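Local coordinates for protein methyl-accepting chemotaxis sensory transducer (PDB 4K08) that probably senses small molecules in the periplasm through a PAS-like Cache domain and passes the signal to the chemotaxis machinery, at residues Y84-F96 against G104-G116. Sequence-based numbering, arbitrary orientation. Where two conformers were deposited one is given.
With ACT (acetate ion), chain C.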
loop_
_atom_site.group_PDB
_atom_site.type_symbol
_atom_site.label_atom_id
_atom_site.label_comp_id
_atom_site.label_asym_id
_atom_site.label_seq_id
_atom_site.Cartn_x
_atom_site.Cartn_y
_atom_site.Cartn_z
ATOM N N TYR A 84 13.027 6.894 -5.183
ATOM C CA TYR A 84 11.828 7.444 -5.856
ATOM C C TYR A 84 11.395 8.686 -5.054
ATOM O O TYR A 84 11.167 8.583 -3.847
ATOM C CB TYR A 84 10.670 6.424 -5.891
ATOM C CG TYR A 84 9.427 6.974 -6.592
ATOM C CD1 TYR A 84 8.737 8.074 -6.059
ATOM C CD2 TYR A 84 9.000 6.453 -7.804
ATOM C CE1 TYR A 84 7.598 8.627 -6.703
ATOM C CE2 TYR A 84 7.861 6.967 -8.447
ATOM C CZ TYR A 84 7.187 8.090 -7.887
ATOM O OH TYR A 84 6.071 8.606 -8.475
ATOM N N ARG A 85 11.336 9.855 -5.694
ATOM C CA ARG A 85 10.887 11.072 -4.990
ATOM C C ARG A 85 9.639 11.675 -5.629
ATOM O O ARG A 85 9.525 11.660 -6.833
ATOM C CB ARG A 85 11.977 12.163 -5.019
ATOM C CG ARG A 85 13.301 11.739 -4.390
ATOM C CD ARG A 85 14.345 12.899 -4.493
ATOM N NE ARG A 85 15.623 12.451 -3.953
ATOM C CZ ARG A 85 16.010 12.597 -2.689
ATOM N NH1 ARG A 85 15.233 13.217 -1.793
ATOM N NH2 ARG A 85 17.210 12.136 -2.329
ATOM N N ASP A 86 8.742 12.251 -4.832
ATOM C CA ASP A 86 7.635 13.012 -5.403
ATOM C C ASP A 86 8.216 14.393 -5.826
ATOM O O ASP A 86 9.436 14.611 -5.664
ATOM C CB ASP A 86 6.446 13.081 -4.422
ATOM C CG ASP A 86 6.700 13.980 -3.179
ATOM O OD1 ASP A 86 7.720 14.715 -3.113
ATOM O OD2 ASP A 86 5.825 13.941 -2.264
ATOM N N PRO A 87 7.376 15.308 -6.379
ATOM C CA PRO A 87 7.950 16.577 -6.865
ATOM C C PRO A 87 8.461 17.472 -5.760
ATOM O O PRO A 87 9.125 18.458 -6.095
ATOM C CB PRO A 87 6.768 17.262 -7.586
ATOM C CG PRO A 87 5.863 16.116 -8.014
ATOM C CD PRO A 87 5.993 15.099 -6.876
ATOM N N ASN A 88 8.116 17.233 -4.497
ATOM C CA ASN A 88 8.746 18.018 -3.439
ATOM C C ASN A 88 10.001 17.297 -2.898
ATOM O O ASN A 88 10.525 17.650 -1.838
ATOM C CB ASN A 88 7.803 18.376 -2.294
ATOM C CG ASN A 88 8.418 19.441 -1.350
ATOM O OD1 ASN A 88 9.114 20.345 -1.792
ATOM N ND2 ASN A 88 8.185 19.299 -0.055
ATOM N N GLY A 89 10.496 16.323 -3.652
ATOM C CA GLY A 89 11.715 15.627 -3.268
ATOM C C GLY A 89 11.557 14.530 -2.216
ATOM O O GLY A 89 12.553 13.930 -1.800
ATOM N N LYS A 90 10.324 14.240 -1.799
ATOM C CA LYS A 90 10.120 13.285 -0.725
ATOM C C LYS A 90 10.320 11.781 -1.177
ATOM O O LYS A 90 9.733 11.321 -2.162
ATOM C CB LYS A 90 8.748 13.508 -0.117
ATOM C CG LYS A 90 8.415 12.605 1.085
ATOM C CD LYS A 90 7.353 13.355 1.960
ATOM C CE LYS A 90 7.043 12.578 3.214
ATOM N NZ LYS A 90 5.882 13.028 4.054
ATOM N N LEU A 91 11.188 11.071 -0.452
ATOM C CA LEU A 91 11.527 9.678 -0.747
ATOM C C LEU A 91 10.388 8.874 -0.131
ATOM O O LEU A 91 10.567 8.220 0.864
ATOM C CB LEU A 91 12.892 9.329 -0.116
ATOM C CG LEU A 91 14.120 9.901 -0.840
ATOM C CD1 LEU A 91 15.464 9.953 0.054
ATOM C CD2 LEU A 91 14.340 9.074 -2.132
ATOM N N LEU A 92 9.180 8.994 -0.690
ATOM C CA LEU A 92 7.971 8.532 0.001
ATOM C C LEU A 92 7.965 6.998 0.307
ATOM O O LEU A 92 7.488 6.595 1.368
ATOM C CB LEU A 92 6.709 8.944 -0.778
ATOM C CG LEU A 92 6.591 8.419 -2.205
ATOM C CD1 LEU A 92 5.458 7.407 -2.310
ATOM C CD2 LEU A 92 6.376 9.583 -3.210
ATOM N N PHE A 93 8.496 6.169 -0.594
ATOM C CA PHE A 93 8.527 4.695 -0.348
ATOM C C PHE A 93 9.542 4.369 0.749
ATOM O O PHE A 93 9.251 3.572 1.647
ATOM C CB PHE A 93 8.811 3.906 -1.635
ATOM C CG PHE A 93 7.696 3.996 -2.637
ATOM C CD1 PHE A 93 6.508 3.285 -2.436
ATOM C CD2 PHE A 93 7.806 4.825 -3.753
ATOM C CE1 PHE A 93 5.432 3.392 -3.349
ATOM C CE2 PHE A 93 6.744 4.941 -4.687
ATOM C CZ PHE A 93 5.545 4.199 -4.475
ATOM N N GLN A 94 10.692 5.065 0.731
ATOM C CA GLN A 94 11.625 4.933 1.848
ATOM C C GLN A 94 10.877 5.308 3.140
ATOM O O GLN A 94 11.025 4.615 4.147
ATOM C CB GLN A 94 12.943 5.743 1.631
ATOM C CG GLN A 94 14.132 4.785 1.224
ATOM C CD GLN A 94 15.137 5.470 0.270
ATOM O OE1 GLN A 94 14.971 5.434 -0.986
ATOM N NE2 GLN A 94 16.149 6.152 0.861
ATOM N N GLU A 95 10.044 6.351 3.098
ATOM C CA GLU A 95 9.343 6.759 4.314
ATOM C C GLU A 95 8.289 5.726 4.756
ATOM O O GLU A 95 8.070 5.535 5.949
ATOM C CB GLU A 95 8.749 8.167 4.169
ATOM C CG GLU A 95 9.806 9.280 4.194
ATOM C CD GLU A 95 10.625 9.298 5.490
ATOM O OE1 GLU A 95 10.012 9.524 6.560
ATOM O OE2 GLU A 95 11.865 9.064 5.445
ATOM N N PHE A 96 7.649 5.042 3.809
ATOM C CA PHE A 96 6.755 3.927 4.170
ATOM C C PHE A 96 7.526 2.838 4.930
ATOM O O PHE A 96 7.055 2.306 5.927
ATOM C CB PHE A 96 6.151 3.252 2.932
ATOM C CG PHE A 96 5.281 4.150 2.092
ATOM C CD1 PHE A 96 4.735 5.314 2.609
ATOM C CD2 PHE A 96 4.965 3.787 0.780
ATOM C CE1 PHE A 96 3.926 6.125 1.814
ATOM C CE2 PHE A 96 4.162 4.604 -0.022
ATOM C CZ PHE A 96 3.634 5.762 0.503
ATOM N N GLY A 104 5.312 -0.164 12.974
ATOM C CA GLY A 104 4.357 -1.194 12.585
ATOM C C GLY A 104 3.403 -0.717 11.469
ATOM O O GLY A 104 3.071 -1.456 10.534
ATOM N N SER A 105 2.967 0.532 11.559
ATOM C CA SER A 105 1.995 1.063 10.621
ATOM C C SER A 105 1.900 2.548 10.914
ATOM O O SER A 105 2.494 3.008 11.911
ATOM C CB SER A 105 0.651 0.383 10.837
ATOM O OG SER A 105 0.141 0.784 12.091
ATOM N N GLY A 106 1.192 3.299 10.062
ATOM C CA GLY A 106 1.021 4.741 10.274
ATOM C C GLY A 106 0.667 5.529 9.009
ATOM O O GLY A 106 0.679 4.975 7.901
ATOM N N PHE A 107 0.365 6.820 9.170
ATOM C CA PHE A 107 0.077 7.699 8.022
ATOM C C PHE A 107 1.349 8.342 7.468
ATOM O O PHE A 107 2.246 8.710 8.229
ATOM C CB PHE A 107 -0.920 8.808 8.404
ATOM C CG PHE A 107 -2.289 8.294 8.701
ATOM C CD1 PHE A 107 -3.190 8.011 7.658
ATOM C CD2 PHE A 107 -2.674 8.038 10.008
ATOM C CE1 PHE A 107 -4.455 7.504 7.938
ATOM C CE2 PHE A 107 -3.929 7.535 10.282
ATOM C CZ PHE A 107 -4.827 7.276 9.245
ATOM N N VAL A 108 1.429 8.464 6.141
ATOM C CA VAL A 108 2.530 9.183 5.501
ATOM C C VAL A 108 1.861 10.039 4.438
ATOM O O VAL A 108 0.981 9.531 3.690
ATOM C CB VAL A 108 3.586 8.239 4.817
ATOM C CG1 VAL A 108 4.626 9.063 4.035
ATOM C CG2 VAL A 108 4.282 7.329 5.838
ATOM N N ASP A 109 2.263 11.312 4.361
ATOM C CA ASP A 109 1.721 12.204 3.351
ATOM C C ASP A 109 2.764 12.500 2.281
ATOM O O ASP A 109 3.945 12.471 2.541
ATOM C CB ASP A 109 1.098 13.471 3.974
ATOM C CG ASP A 109 2.021 14.176 4.916
ATOM O OD1 ASP A 109 3.203 14.424 4.561
ATOM O OD2 ASP A 109 1.560 14.501 6.031
ATOM N N TYR A 110 2.314 12.715 1.053
ATOM C CA TYR A 110 3.210 12.895 -0.085
ATOM C C TYR A 110 2.324 13.298 -1.258
ATOM O O TYR A 110 1.104 13.410 -1.100
ATOM C CB TYR A 110 3.983 11.577 -0.431
ATOM C CG TYR A 110 3.065 10.366 -0.619
ATOM C CD1 TYR A 110 2.537 9.701 0.486
ATOM C CD2 TYR A 110 2.713 9.902 -1.902
ATOM C CE1 TYR A 110 1.683 8.566 0.321
ATOM C CE2 TYR A 110 1.839 8.750 -2.071
ATOM C CZ TYR A 110 1.337 8.122 -0.953
ATOM O OH TYR A 110 0.504 7.025 -1.075
ATOM N N LEU A 111 2.941 13.510 -2.418
ATOM C CA LEU A 111 2.245 13.900 -3.629
ATOM C C LEU A 111 2.211 12.719 -4.593
ATOM O O LEU A 111 3.266 12.134 -4.901
ATOM C CB LEU A 111 2.978 15.063 -4.320
ATOM C CG LEU A 111 3.143 16.354 -3.488
ATOM C CD1 LEU A 111 4.353 17.204 -3.994
ATOM C CD2 LEU A 111 1.788 17.126 -3.552
ATOM N N TRP A 112 1.031 12.430 -5.124
ATOM C CA TRP A 112 0.820 11.275 -6.005
ATOM C C TRP A 112 -0.410 11.557 -6.882
ATOM O O TRP A 112 -1.386 12.159 -6.420
ATOM C CB TRP A 112 0.571 9.984 -5.201
ATOM C CG TRP A 112 0.773 8.761 -6.069
ATOM C CD1 TRP A 112 -0.172 8.093 -6.842
ATOM C CD2 TRP A 112 2.007 8.048 -6.221
ATOM N NE1 TRP A 112 0.436 7.006 -7.470
ATOM C CE2 TRP A 112 1.772 6.971 -7.108
ATOM C CE3 TRP A 112 3.299 8.230 -5.692
ATOM C CZ2 TRP A 112 2.788 6.065 -7.485
ATOM C CZ3 TRP A 112 4.327 7.307 -6.060
ATOM C CH2 TRP A 112 4.054 6.253 -6.969
ATOM N N PRO A 113 -0.346 11.161 -8.160
ATOM C CA PRO A 113 -1.511 11.431 -9.024
ATOM C C PRO A 113 -2.759 10.623 -8.659
ATOM O O PRO A 113 -2.716 9.538 -8.059
ATOM C CB PRO A 113 -1.046 11.033 -10.429
ATOM C CG PRO A 113 0.247 10.259 -10.256
ATOM C CD PRO A 113 0.779 10.513 -8.864
ATOM N N LYS A 114 -3.891 11.185 -9.055
ATOM C CA LYS A 114 -5.159 10.473 -9.030
ATOM C C LYS A 114 -5.118 9.419 -10.169
ATOM O O LYS A 114 -4.449 9.628 -11.185
ATOM C CB LYS A 114 -6.319 11.471 -9.218
ATOM C CG LYS A 114 -6.631 12.233 -7.913
ATOM C CD LYS A 114 -7.852 13.154 -8.029
ATOM C CE LYS A 114 -8.210 13.753 -6.661
ATOM N NZ LYS A 114 -9.281 14.849 -6.729
ATOM N N PRO A 115 -5.824 8.284 -9.994
ATOM C CA PRO A 115 -5.924 7.295 -11.090
ATOM C C PRO A 115 -6.348 7.964 -12.397
ATOM O O PRO A 115 -7.266 8.792 -12.365
ATOM C CB PRO A 115 -7.037 6.351 -10.617
ATOM C CG PRO A 115 -6.941 6.388 -9.089
ATOM C CD PRO A 115 -6.627 7.909 -8.825
ATOM N N GLY A 116 -5.649 7.667 -13.490
ATOM C CA GLY A 116 -6.030 8.176 -14.798
ATOM C C GLY A 116 -5.410 9.522 -15.137
ATOM O O GLY A 116 -5.737 10.130 -16.168
HETATM C C ACT C . 0.492 5.461 -4.073
HETATM O O ACT C . -0.058 5.009 -5.146
HETATM O OXT ACT C . -0.131 6.319 -3.396
HETATM C CH3 ACT C . 1.865 5.007 -3.557
HETATM O O HOH W 1 4.903 11.296 -7.275
#
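Leu92 CD1 is a bump set over the Tyr110 ring, 4.0 Å from its centroid and 24° off the ring normal, a CH-pi contact over the face. That branch also reaches Trp112 CZ3, so Leu92 fills the hollow between the two aromatic rings. Phe96 brings its edge to the Tyr110 ring in an offset edge-to-face pair, planes at 71°, while Val108 CB meets the Phe96 rim at CE1. At the other end the CZ3/CH2 corner of Trp112 joins a three-ring cluster, CH2 lying 3.6 Å from Phe93 CZ and CZ3 against Tyr84 CZ; Phe93 and Tyr84 also touch each other.

Beside the rings, the buried Asp86 ties the turn 86-89 to the edge strand. With CG set between backbone N and carbonyl carbon (chi1 71°), OD2 accepts Leu111 N at 2.9 Å, on the anti side but tilted from the carboxylate plane, while OD1 takes Lys90 N. The extended Lys90 chain carries NZ into a salt bridge with Asp109 OD1 (3.1 Å); its 2.5 Å approach to Asp109 O is doubtfully short.

An acetate, probably from crystallisation, accepts a hydrogen bond from Tyr110 OH and lies over one Trp112 face. Tyr57, His70 and Lys123 also bind it, consistent with the ligand pocket of a PAS-like Cache domain.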